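Bifunctional endomannanase/endoglucanase (Caldanaerobius polysaccharolyticus, PDB 3W0K) probably hydrolyses internal links of mannan and cellulose-type glucan chains, using a TIM-barrel domain of glycoside hydrolase family 5. Local coordinates at residues G260-T265 / G295-V300; K2-N7 / W286-W291; T265-A270 / H302-A307; F8-V13 / K26-L31. All blocks are in the same frame, centred on the assembly; numbering follows the deposited sequence.

Contact 1: G260-T265 / G295-V300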
# COMPACT_ATOMS: atom_id res chain seq x y z
N GLY A 260 3.74 7.42 -5.25
CA GLY A 260 3.46 8.84 -5.16
C GLY A 260 4.65 9.66 -4.75
O GLY A 260 5.74 9.14 -4.52
N CYS A 261 4.41 10.96 -4.60
CA CYS A 261 5.46 11.90 -4.24
C CYS A 261 4.96 12.85 -3.15
O CYS A 261 3.81 13.30 -3.19
CB CYS A 261 5.85 12.71 -5.48
SG CYS A 261 7.21 13.86 -5.24
N PHE A 262 5.83 13.15 -2.19
CA PHE A 262 5.51 14.06 -1.09
C PHE A 262 5.35 15.48 -1.66
O PHE A 262 5.69 15.72 -2.82
CB PHE A 262 6.62 13.98 -0.04
CG PHE A 262 6.26 14.61 1.28
CD1 PHE A 262 5.02 14.38 1.87
CD2 PHE A 262 7.18 15.40 1.96
CE1 PHE A 262 4.70 14.94 3.11
CE2 PHE A 262 6.88 15.96 3.20
CZ PHE A 262 5.64 15.73 3.77
N ASN A 263 4.87 16.41 -0.84
CA ASN A 263 4.62 17.77 -1.31
C ASN A 263 5.68 18.85 -1.14
O ASN A 263 5.37 20.04 -1.21
CB ASN A 263 3.28 18.26 -0.74
CG ASN A 263 3.32 18.53 0.76
OD1 ASN A 263 4.28 18.16 1.44
ND2 ASN A 263 2.29 19.18 1.27
N LYS A 264 6.93 18.45 -0.93
CA LYS A 264 8.02 19.42 -0.78
C LYS A 264 8.85 19.51 -2.06
O LYS A 264 9.61 20.46 -2.25
CB LYS A 264 8.89 19.07 0.42
CG LYS A 264 8.16 19.16 1.75
CD LYS A 264 7.57 20.55 1.97
CE LYS A 264 6.81 20.61 3.28
NZ LYS A 264 6.22 21.96 3.51
N THR A 265 8.69 18.52 -2.93
CA THR A 265 9.39 18.45 -4.20
C THR A 265 8.72 19.40 -5.19
O THR A 265 7.49 19.55 -5.16
CB THR A 265 9.31 17.01 -4.75
OG1 THR A 265 9.95 16.12 -3.83
CG2 THR A 265 9.98 16.90 -6.12
N GLY A 295 -4.40 14.96 0.56
CA GLY A 295 -3.19 14.90 1.35
C GLY A 295 -1.95 15.17 0.51
O GLY A 295 -2.05 15.28 -0.71
N PRO A 296 -0.76 15.23 1.13
CA PRO A 296 0.51 15.48 0.45
C PRO A 296 0.82 14.57 -0.73
O PRO A 296 1.38 15.03 -1.73
CB PRO A 296 1.53 15.32 1.58
CG PRO A 296 0.77 15.77 2.78
CD PRO A 296 -0.56 15.09 2.59
N PHE A 297 0.49 13.29 -0.61
CA PHE A 297 0.72 12.31 -1.68
C PHE A 297 -0.52 12.13 -2.56
O PHE A 297 -0.62 11.14 -3.29
CB PHE A 297 1.09 10.94 -1.09
CG PHE A 297 2.48 10.85 -0.54
CD1 PHE A 297 2.75 11.24 0.77
CD2 PHE A 297 3.51 10.32 -1.31
CE1 PHE A 297 4.04 11.09 1.30
CE2 PHE A 297 4.80 10.17 -0.79
CZ PHE A 297 5.06 10.56 0.52
N GLY A 298 -1.45 13.08 -2.50
CA GLY A 298 -2.67 12.95 -3.28
C GLY A 298 -2.82 13.83 -4.50
O GLY A 298 -1.86 14.42 -4.99
N ILE A 299 -4.04 13.87 -5.03
CA ILE A 299 -4.35 14.69 -6.20
C ILE A 299 -5.15 15.93 -5.83
O ILE A 299 -5.31 16.84 -6.64
CB ILE A 299 -5.13 13.91 -7.30
CG1 ILE A 299 -6.48 13.42 -6.77
CG2 ILE A 299 -4.29 12.75 -7.82
CD1 ILE A 299 -7.43 12.95 -7.87
N VAL A 300 -5.66 15.97 -4.60
CA VAL A 300 -6.46 17.11 -4.15
C VAL A 300 -5.63 18.08 -3.32
O VAL A 300 -5.29 17.78 -2.18
CB VAL A 300 -7.69 16.66 -3.33
CG1 VAL A 300 -8.55 17.86 -2.97
CG2 VAL A 300 -8.50 15.64 -4.11
O HOH W 1 1.60 11.55 -5.02
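F262 has CG anti to its backbone N (chi1 -166°), and F297 has CG anti to its carbonyl carbon (chi1 -75°). These choices bring the two rings together at a slant. F262 CD1 lies 3.5 Å from F297 CE1. The planes differ by 36°, so the pair is neither a stack nor an edge-to-face pair. The F297 ring also lies against the backbone of 260-265. The F262 amide N sits over one face of that ring, offset toward the rim, 3.4 Å from F297 CE2. G260 O lies at the edge of the same ring, in its plane. The backbone angles of G260 would jam a CB against the preceding carbonyl, and it would also sit tight against F297 CD2. P296 lies alongside F262, with P296 CB 3.5 Å from F262 CE1. P296 CB also lies 3.8 Å from N263 CG. N263 OD1 lies over the centre of the F262 ring, and its ND2 is hydrogen-bonded to H302 O. Both segments are loops that follow the last two strands of the TIM barrel, 254-259 and 287-290. A type I turn from G295 to G298 presents P296 and F297 to the other loop. The F297 side chain lies about 5 Å from a bound Tris molecule, probably from the crystallisation liquor. No direct hydrogen bond joins the segments. The CA-H of F297 points at C261 O, with F297 CA and C261 O 3.6 Å apart. Water 1 accepts from C261 N at 2.9 Å and gives a weak bond to F297 O. W210 packs edge-to-face with F262, and W291 does so with F297.

Contact 2: K2-N7 / W286-W291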
# COMPACT_ATOMS: atom_id res chain seq x y z
N LYS A 2 -7.65 -4.38 -14.61
CA LYS A 2 -6.61 -3.99 -13.67
C LYS A 2 -7.17 -3.07 -12.59
O LYS A 2 -8.15 -2.35 -12.81
CB LYS A 2 -5.45 -3.31 -14.40
CG LYS A 2 -4.83 -4.14 -15.51
CD LYS A 2 -4.33 -5.48 -15.00
CE LYS A 2 -3.85 -6.35 -16.15
NZ LYS A 2 -3.35 -7.66 -15.67
N LYS A 3 -6.54 -3.10 -11.42
CA LYS A 3 -6.97 -2.29 -10.28
C LYS A 3 -6.27 -0.94 -10.20
O LYS A 3 -5.05 -0.86 -10.07
CB LYS A 3 -6.75 -3.08 -8.99
CG LYS A 3 -7.67 -4.28 -8.86
CD LYS A 3 -7.21 -5.21 -7.75
CE LYS A 3 -8.24 -6.32 -7.52
NZ LYS A 3 -8.46 -7.15 -8.74
N TYR A 4 -7.07 0.13 -10.24
CA TYR A 4 -6.55 1.49 -10.17
C TYR A 4 -7.29 2.26 -9.10
O TYR A 4 -8.52 2.33 -9.11
CB TYR A 4 -6.73 2.21 -11.51
CG TYR A 4 -6.04 1.52 -12.65
CD1 TYR A 4 -4.67 1.63 -12.83
CD2 TYR A 4 -6.77 0.74 -13.55
CE1 TYR A 4 -4.03 0.97 -13.88
CE2 TYR A 4 -6.14 0.09 -14.60
CZ TYR A 4 -4.78 0.21 -14.76
OH TYR A 4 -4.16 -0.43 -15.81
N GLY A 5 -6.55 2.87 -8.18
CA GLY A 5 -7.22 3.61 -7.14
C GLY A 5 -6.34 4.38 -6.19
O GLY A 5 -5.29 4.91 -6.56
N PHE A 6 -6.79 4.43 -4.94
CA PHE A 6 -6.11 5.18 -3.89
C PHE A 6 -6.15 4.47 -2.55
O PHE A 6 -7.01 3.62 -2.30
CB PHE A 6 -6.81 6.53 -3.69
CG PHE A 6 -6.84 7.41 -4.91
CD1 PHE A 6 -5.89 8.41 -5.08
CD2 PHE A 6 -7.81 7.22 -5.89
CE1 PHE A 6 -5.90 9.22 -6.21
CE2 PHE A 6 -7.83 8.02 -7.03
CZ PHE A 6 -6.87 9.02 -7.19
N ASN A 7 -5.20 4.83 -1.70
CA ASN A 7 -5.18 4.33 -0.33
C ASN A 7 -5.94 5.38 0.48
O ASN A 7 -5.88 6.57 0.16
CB ASN A 7 -3.75 4.27 0.22
CG ASN A 7 -2.95 3.09 -0.28
OD1 ASN A 7 -2.72 2.13 0.45
ND2 ASN A 7 -2.46 3.19 -1.51
N TRP A 286 0.42 -2.87 -15.35
CA TRP A 286 0.27 -2.97 -13.90
C TRP A 286 -0.74 -1.97 -13.37
O TRP A 286 -0.79 -0.82 -13.81
CB TRP A 286 1.59 -2.65 -13.20
CG TRP A 286 2.67 -3.67 -13.32
CD1 TRP A 286 2.61 -4.89 -13.93
CD2 TRP A 286 4.00 -3.55 -12.80
NE1 TRP A 286 3.81 -5.54 -13.82
CE2 TRP A 286 4.69 -4.74 -13.13
CE3 TRP A 286 4.67 -2.56 -12.08
CZ2 TRP A 286 6.02 -4.96 -12.76
CZ3 TRP A 286 6.00 -2.77 -11.72
CH2 TRP A 286 6.66 -3.97 -12.06
N GLY A 287 -1.52 -2.41 -12.40
CA GLY A 287 -2.48 -1.54 -11.75
C GLY A 287 -1.68 -0.77 -10.70
O GLY A 287 -0.58 -1.20 -10.31
N TYR A 288 -2.22 0.34 -10.23
CA TYR A 288 -1.52 1.15 -9.24
C TYR A 288 -2.47 1.93 -8.35
O TYR A 288 -3.57 2.30 -8.76
CB TYR A 288 -0.52 2.10 -9.93
CG TYR A 288 -1.07 2.80 -11.16
CD1 TYR A 288 -1.84 3.95 -11.05
CD2 TYR A 288 -0.78 2.32 -12.44
CE1 TYR A 288 -2.32 4.61 -12.18
CE2 TYR A 288 -1.26 2.97 -13.58
CZ TYR A 288 -2.02 4.11 -13.44
OH TYR A 288 -2.48 4.76 -14.56
N SER A 289 -2.03 2.18 -7.11
CA SER A 289 -2.83 2.90 -6.12
C SER A 289 -1.99 4.00 -5.47
O SER A 289 -0.98 3.72 -4.83
CB SER A 289 -3.33 1.91 -5.06
OG SER A 289 -4.19 2.54 -4.13
N LEU A 290 -2.42 5.25 -5.64
CA LEU A 290 -1.71 6.40 -5.08
C LEU A 290 -1.87 6.39 -3.56
O LEU A 290 -2.92 6.01 -3.04
CB LEU A 290 -2.27 7.70 -5.67
CG LEU A 290 -1.36 8.93 -5.65
CD1 LEU A 290 -0.17 8.72 -6.57
CD2 LEU A 290 -2.15 10.15 -6.07
N TRP A 291 -0.83 6.81 -2.84
CA TRP A 291 -0.87 6.80 -1.38
C TRP A 291 -1.99 7.65 -0.76
O TRP A 291 -2.60 7.23 0.22
CB TRP A 291 0.49 7.16 -0.77
CG TRP A 291 0.46 7.21 0.73
CD1 TRP A 291 0.80 8.28 1.51
CD2 TRP A 291 0.02 6.18 1.62
NE1 TRP A 291 0.59 7.98 2.84
CE2 TRP A 291 0.11 6.70 2.93
CE3 TRP A 291 -0.45 4.87 1.44
CZ2 TRP A 291 -0.25 5.95 4.06
CZ3 TRP A 291 -0.81 4.13 2.56
CH2 TRP A 291 -0.71 4.67 3.86
O HOH W 2 -1.67 0.15 -16.30
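K2 CB reaches G287 CA at the start of the contact, and K3 O lies 3.1 Å from G287 CA. A CB on G287 would clash with that oxygen. Y4 then turns its ring edge to the face of Y288, an edge-to-face pair with planes at 69°. Y4 CE1 comes within 3.4 Å of Y288 CE2, and Y4 CD1 stands over the centre of the Y288 ring. A phenylalanine at Y288 would keep this ring pair but would probably leave L325 O without the hydrogen bond it takes from the tyrosine hydroxyl. Y4 OH is bridged by water 2 to W286 O and also bonds V330 N. G5 N donates to Y288 O, and G5 O accepts from L290 N at 3.0 Å. These are bonds of a parallel pair: strands 4-7 and 287-290 are the first and last of the eight-stranded TIM barrel, and their pairing closes it. F6 lies side by side with L290, with F6 CD1 3.7 Å from L290 CB. N7 makes two bonds to one acceptor. N7 N meets L290 O at 2.9 Å, nearly in line with the carbonyl. N7 ND2 meets L290 O at 3.2 Å, from above the carbonyl plane. N7 has CG anti to the carbonyl carbon (chi1 -78°), and N7 CG packs 3.5 Å from W291 CE3. N7 OD1 accepts from R40 NH1, while ND2 also donates to G257 O. The N7 amide is thus gripped from three strands, and its rotation and the identity of its two ends are likely to be fixed at this buried seam.

Contact 3: T265-A270 / H302-A307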
# COMPACT_ATOMS: atom_id res chain seq x y z
N THR A 265 8.69 18.52 -2.93
CA THR A 265 9.39 18.45 -4.20
C THR A 265 8.72 19.40 -5.19
O THR A 265 7.49 19.55 -5.16
CB THR A 265 9.31 17.01 -4.75
OG1 THR A 265 9.95 16.12 -3.83
CG2 THR A 265 9.98 16.90 -6.12
N SER A 266 9.51 20.06 -6.03
CA SER A 266 8.94 20.98 -7.01
C SER A 266 7.99 20.19 -7.90
O SER A 266 8.29 19.07 -8.31
CB SER A 266 10.05 21.62 -7.86
OG SER A 266 9.53 22.70 -8.61
N ASN A 267 6.83 20.78 -8.21
CA ASN A 267 5.84 20.09 -9.02
C ASN A 267 6.29 19.66 -10.40
O ASN A 267 5.91 18.58 -10.87
CB ASN A 267 4.54 20.88 -9.12
CG ASN A 267 3.37 20.01 -9.49
OD1 ASN A 267 3.08 19.03 -8.80
ND2 ASN A 267 2.71 20.33 -10.60
N ASP A 268 7.08 20.49 -11.08
CA ASP A 268 7.56 20.13 -12.41
C ASP A 268 8.43 18.88 -12.34
O ASP A 268 8.35 18.01 -13.21
CB ASP A 268 8.33 21.30 -13.05
CG ASP A 268 9.65 21.59 -12.35
OD1 ASP A 268 10.68 21.66 -13.05
OD2 ASP A 268 9.65 21.75 -11.12
N VAL A 269 9.21 18.77 -11.27
CA VAL A 269 10.08 17.62 -11.05
C VAL A 269 9.25 16.37 -10.73
O VAL A 269 9.51 15.29 -11.26
CB VAL A 269 11.08 17.90 -9.89
CG1 VAL A 269 11.90 16.65 -9.57
CG2 VAL A 269 12.00 19.05 -10.27
N ALA A 270 8.23 16.54 -9.89
CA ALA A 270 7.35 15.44 -9.51
C ALA A 270 6.61 14.90 -10.73
O ALA A 270 6.56 13.69 -10.95
CB ALA A 270 6.36 15.90 -8.45
N HIS A 302 -2.50 18.89 -3.08
CA HIS A 302 -1.37 18.28 -2.39
C HIS A 302 -0.40 19.30 -1.80
O HIS A 302 0.13 19.08 -0.71
CB HIS A 302 -0.65 17.27 -3.30
CG HIS A 302 -0.24 17.83 -4.62
ND1 HIS A 302 -0.92 17.54 -5.79
CD2 HIS A 302 0.78 18.65 -4.97
CE1 HIS A 302 -0.33 18.16 -6.80
NE2 HIS A 302 0.70 18.84 -6.33
N GLY A 303 -0.17 20.41 -2.51
CA GLY A 303 0.70 21.45 -1.99
C GLY A 303 2.07 21.67 -2.60
O GLY A 303 2.79 22.57 -2.16
N ARG A 304 2.46 20.88 -3.60
CA ARG A 304 3.77 21.06 -4.22
C ARG A 304 3.91 22.43 -4.87
O ARG A 304 2.98 22.92 -5.51
CB ARG A 304 4.06 19.98 -5.26
CG ARG A 304 4.58 18.69 -4.69
CD ARG A 304 5.02 17.74 -5.79
NE ARG A 304 3.88 17.15 -6.49
CZ ARG A 304 3.18 16.12 -6.03
NH1 ARG A 304 3.52 15.56 -4.87
NH2 ARG A 304 2.14 15.66 -6.70
N PRO A 305 5.07 23.08 -4.69
CA PRO A 305 5.27 24.40 -5.29
C PRO A 305 5.16 24.35 -6.81
O PRO A 305 5.73 23.46 -7.46
CB PRO A 305 6.67 24.79 -4.81
CG PRO A 305 7.34 23.48 -4.51
CD PRO A 305 6.23 22.69 -3.87
N GLY A 306 4.38 25.26 -7.37
CA GLY A 306 4.19 25.32 -8.80
C GLY A 306 2.91 24.66 -9.29
O GLY A 306 2.49 24.91 -10.42
N ALA A 307 2.30 23.83 -8.46
CA ALA A 307 1.07 23.14 -8.84
C ALA A 307 -0.14 24.08 -8.86
O ALA A 307 -0.18 25.07 -8.13
CB ALA A 307 0.81 21.97 -7.90
O HOH W 3 1.72 16.78 -9.26
O HOH W 4 7.14 23.46 -10.10
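R304 lies along the segment that leads into helix 267-284 and touches it from CB to NE. R304 CB lies 3.5 Å from T265 O. R304 CG and CD both pass close to T265 O, each at 3.1 Å. CD also touches the methyl of A270. The chain bends at chi3 (-74°), which puts NE beside N267. R304 NE donates to N267 OD1 at 3.1 Å, in the carbonyl plane and close to the guanidinium plane. The amide and guanidinium are nearly coplanar, 5° apart. NH2 gives a proton to water 3, which donates in turn to N267 OD1. NH2 also lies over the centre of the H302 ring, and NH1 bonds F262 O. H302 NE2 adds a weak bond to N267 OD1, so three donors converge on that oxygen. A methionine at R304 would probably leave N267 OD1 with the weak H302 bond as its one protein donor among those described, and F262 O without the NH1 bond. The backbones meet as well: N267 N donates to P305 O at 3.0 Å. Beside this bond, A307 CB packs 3.6 Å from N267 CG. Water 4 accepts from D268 N and donates to P305 O. S266 holds the N-cap position, but its OG bonds D268 OD2 and makes no capping bond. P305 O thus takes up one amide of the helix's first turn directly and a second through water. This joins the loop after the last barrel strand, with its type II turn R304-A307, to the N-terminal end of a TIM-barrel helix.

Contact 4: F8-V13 / K26-L31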
# COMPACT_ATOMS: atom_id res chain seq x y z
N PHE A 8 -6.67 4.94 1.49
CA PHE A 8 -7.40 5.84 2.37
C PHE A 8 -6.97 5.52 3.79
O PHE A 8 -6.85 4.36 4.16
CB PHE A 8 -8.91 5.72 2.19
CG PHE A 8 -9.43 6.46 0.99
CD1 PHE A 8 -9.61 7.84 1.03
CD2 PHE A 8 -9.72 5.78 -0.19
CE1 PHE A 8 -10.07 8.53 -0.09
CE2 PHE A 8 -10.18 6.46 -1.32
CZ PHE A 8 -10.36 7.84 -1.26
N GLN A 9 -6.73 6.57 4.57
CA GLN A 9 -6.24 6.45 5.93
C GLN A 9 -7.29 6.56 7.04
O GLN A 9 -6.98 6.98 8.16
CB GLN A 9 -5.12 7.49 6.13
CG GLN A 9 -3.84 7.23 5.30
CD GLN A 9 -3.99 7.44 3.79
OE1 GLN A 9 -3.47 6.65 2.99
NE2 GLN A 9 -4.65 8.51 3.41
N TRP A 10 -8.50 6.09 6.76
CA TRP A 10 -9.61 6.15 7.71
C TRP A 10 -9.38 5.45 9.05
O TRP A 10 -9.93 5.88 10.07
CB TRP A 10 -10.89 5.61 7.06
CG TRP A 10 -11.22 6.25 5.74
CD1 TRP A 10 -10.96 7.54 5.36
CD2 TRP A 10 -11.89 5.64 4.64
NE1 TRP A 10 -11.41 7.76 4.08
CE2 TRP A 10 -11.99 6.60 3.61
CE3 TRP A 10 -12.40 4.35 4.41
CZ2 TRP A 10 -12.59 6.33 2.38
CZ3 TRP A 10 -13.00 4.08 3.18
CH2 TRP A 10 -13.09 5.07 2.18
N MET A 11 -8.58 4.39 9.06
CA MET A 11 -8.28 3.64 10.28
C MET A 11 -6.79 3.32 10.27
O MET A 11 -6.34 2.27 10.75
CB MET A 11 -9.11 2.35 10.31
CG MET A 11 -9.13 1.64 11.66
SD MET A 11 -9.98 0.04 11.65
CE MET A 11 -11.56 0.53 11.18
N TYR A 12 -6.02 4.29 9.79
CA TYR A 12 -4.57 4.18 9.62
C TYR A 12 -3.69 4.16 10.87
O TYR A 12 -2.82 3.29 11.00
CB TYR A 12 -4.13 5.30 8.67
CG TYR A 12 -2.67 5.30 8.30
CD1 TYR A 12 -2.05 4.14 7.84
CD2 TYR A 12 -1.93 6.47 8.38
CE1 TYR A 12 -0.71 4.16 7.48
CE2 TYR A 12 -0.59 6.50 8.01
CZ TYR A 12 0.02 5.33 7.56
OH TYR A 12 1.35 5.35 7.22
N VAL A 13 -3.87 5.13 11.76
CA VAL A 13 -3.06 5.20 12.98
C VAL A 13 -3.94 5.45 14.20
O VAL A 13 -4.71 6.41 14.24
CB VAL A 13 -1.98 6.31 12.89
CG1 VAL A 13 -1.24 6.44 14.21
CG2 VAL A 13 -0.99 5.99 11.78
N LYS A 26 -17.98 10.92 -0.36
CA LYS A 26 -17.77 11.89 -1.43
C LYS A 26 -16.51 11.55 -2.24
O LYS A 26 -16.51 11.65 -3.47
CB LYS A 26 -17.69 13.32 -0.88
CG LYS A 26 -19.02 13.85 -0.36
CD LYS A 26 -18.89 15.27 0.17
CE LYS A 26 -20.21 15.82 0.68
NZ LYS A 26 -20.72 15.09 1.88
N ALA A 27 -15.46 11.11 -1.55
CA ALA A 27 -14.22 10.72 -2.23
C ALA A 27 -14.47 9.46 -3.06
O ALA A 27 -14.02 9.35 -4.20
CB ALA A 27 -13.10 10.48 -1.22
N LEU A 28 -15.21 8.51 -2.49
CA LEU A 28 -15.52 7.27 -3.19
C LEU A 28 -16.34 7.56 -4.45
O LEU A 28 -16.14 6.91 -5.48
CB LEU A 28 -16.24 6.28 -2.27
CG LEU A 28 -15.43 5.74 -1.09
CD1 LEU A 28 -16.28 4.79 -0.27
CD2 LEU A 28 -14.19 5.02 -1.60
N ASP A 29 -17.24 8.53 -4.37
CA ASP A 29 -18.06 8.92 -5.52
C ASP A 29 -17.14 9.47 -6.61
O ASP A 29 -17.35 9.21 -7.80
CB ASP A 29 -19.09 10.00 -5.14
CG ASP A 29 -20.32 9.42 -4.44
OD1 ASP A 29 -20.56 8.20 -4.52
OD2 ASP A 29 -21.05 10.22 -3.82
N PHE A 30 -16.12 10.22 -6.22
CA PHE A 30 -15.18 10.77 -7.19
C PHE A 30 -14.45 9.64 -7.90
O PHE A 30 -14.32 9.65 -9.13
CB PHE A 30 -14.17 11.71 -6.52
CG PHE A 30 -13.19 12.34 -7.48
CD1 PHE A 30 -13.42 13.61 -7.98
CD2 PHE A 30 -12.05 11.64 -7.89
CE1 PHE A 30 -12.53 14.19 -8.88
CE2 PHE A 30 -11.15 12.21 -8.79
CZ PHE A 30 -11.39 13.49 -9.29
N LEU A 31 -13.97 8.66 -7.14
CA LEU A 31 -13.27 7.52 -7.73
C LEU A 31 -14.15 6.84 -8.78
O LEU A 31 -13.72 6.62 -9.91
CB LEU A 31 -12.87 6.50 -6.66
CG LEU A 31 -11.48 6.63 -6.04
CD1 LEU A 31 -11.35 7.94 -5.27
CD2 LEU A 31 -11.24 5.44 -5.12
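F8 and W10 belong to the loop that follows the first strand of the TIM barrel, and they pack on helix 25-33, which comes next in the chain. The contact is apolar throughout, with no hydrogen bond between the segments. F8 has CG anti to its carbonyl carbon (chi1 -80°), and its ring meets the helix. The far rim of the ring does the touching. F8 CE1 and F8 CZ each lie 3.8 Å from A27 CB. F8 CE2 lies 4.1 Å from L31 CD2, which sits at the ring edge, near its plane. CZ is equally close to L31 CD1, so both methyls of this leucine border the ring as the two side chains slide past each other in opposite directions. L28 CD2 comes within 4.3 Å of F8 CE2. L28 CD2 also lies in the plane of the W10 indole, at its edge, 3.9 Å from W10 CH2. L28 CD1 approaches CH2 almost as closely, and the two side chains meet at a slant. W10 also lies against F8: its CZ2 stands over one face of the F8 ring, and F8 CB over one face of the indole. The two aromatic groups therefore lie against each other where they reach the helix, with L28 touching both. A27, L28 and L31 share this face of the helix. Strand 38-44 borders the same layer, through V39 against F8 and L31 and I41 against W10. Helix 62-74 flanks it, with Y68 meeting W10 and E71 touching L28.

From the N terminus, strand 4-7 opens contact 2, which closes only at strand 287-290 and spans most of the chain. Contact 4 falls within that span. It closes a short loop and ties the segment after the first strand to helix 25-33. Near the C-terminal end, contacts 1 and 3 cross each other and share T265. They fasten the loop after strand 254-259 and the start of helix 267-284 to the loop after strand 287-290. Both also cross contact 2. Contact 1 touches contact 2 through F297 against L290 and W291, and contact 3 through N263 and H302. F6 with L31 links contacts 2 and 4; contacts 3 and 4 do not touch.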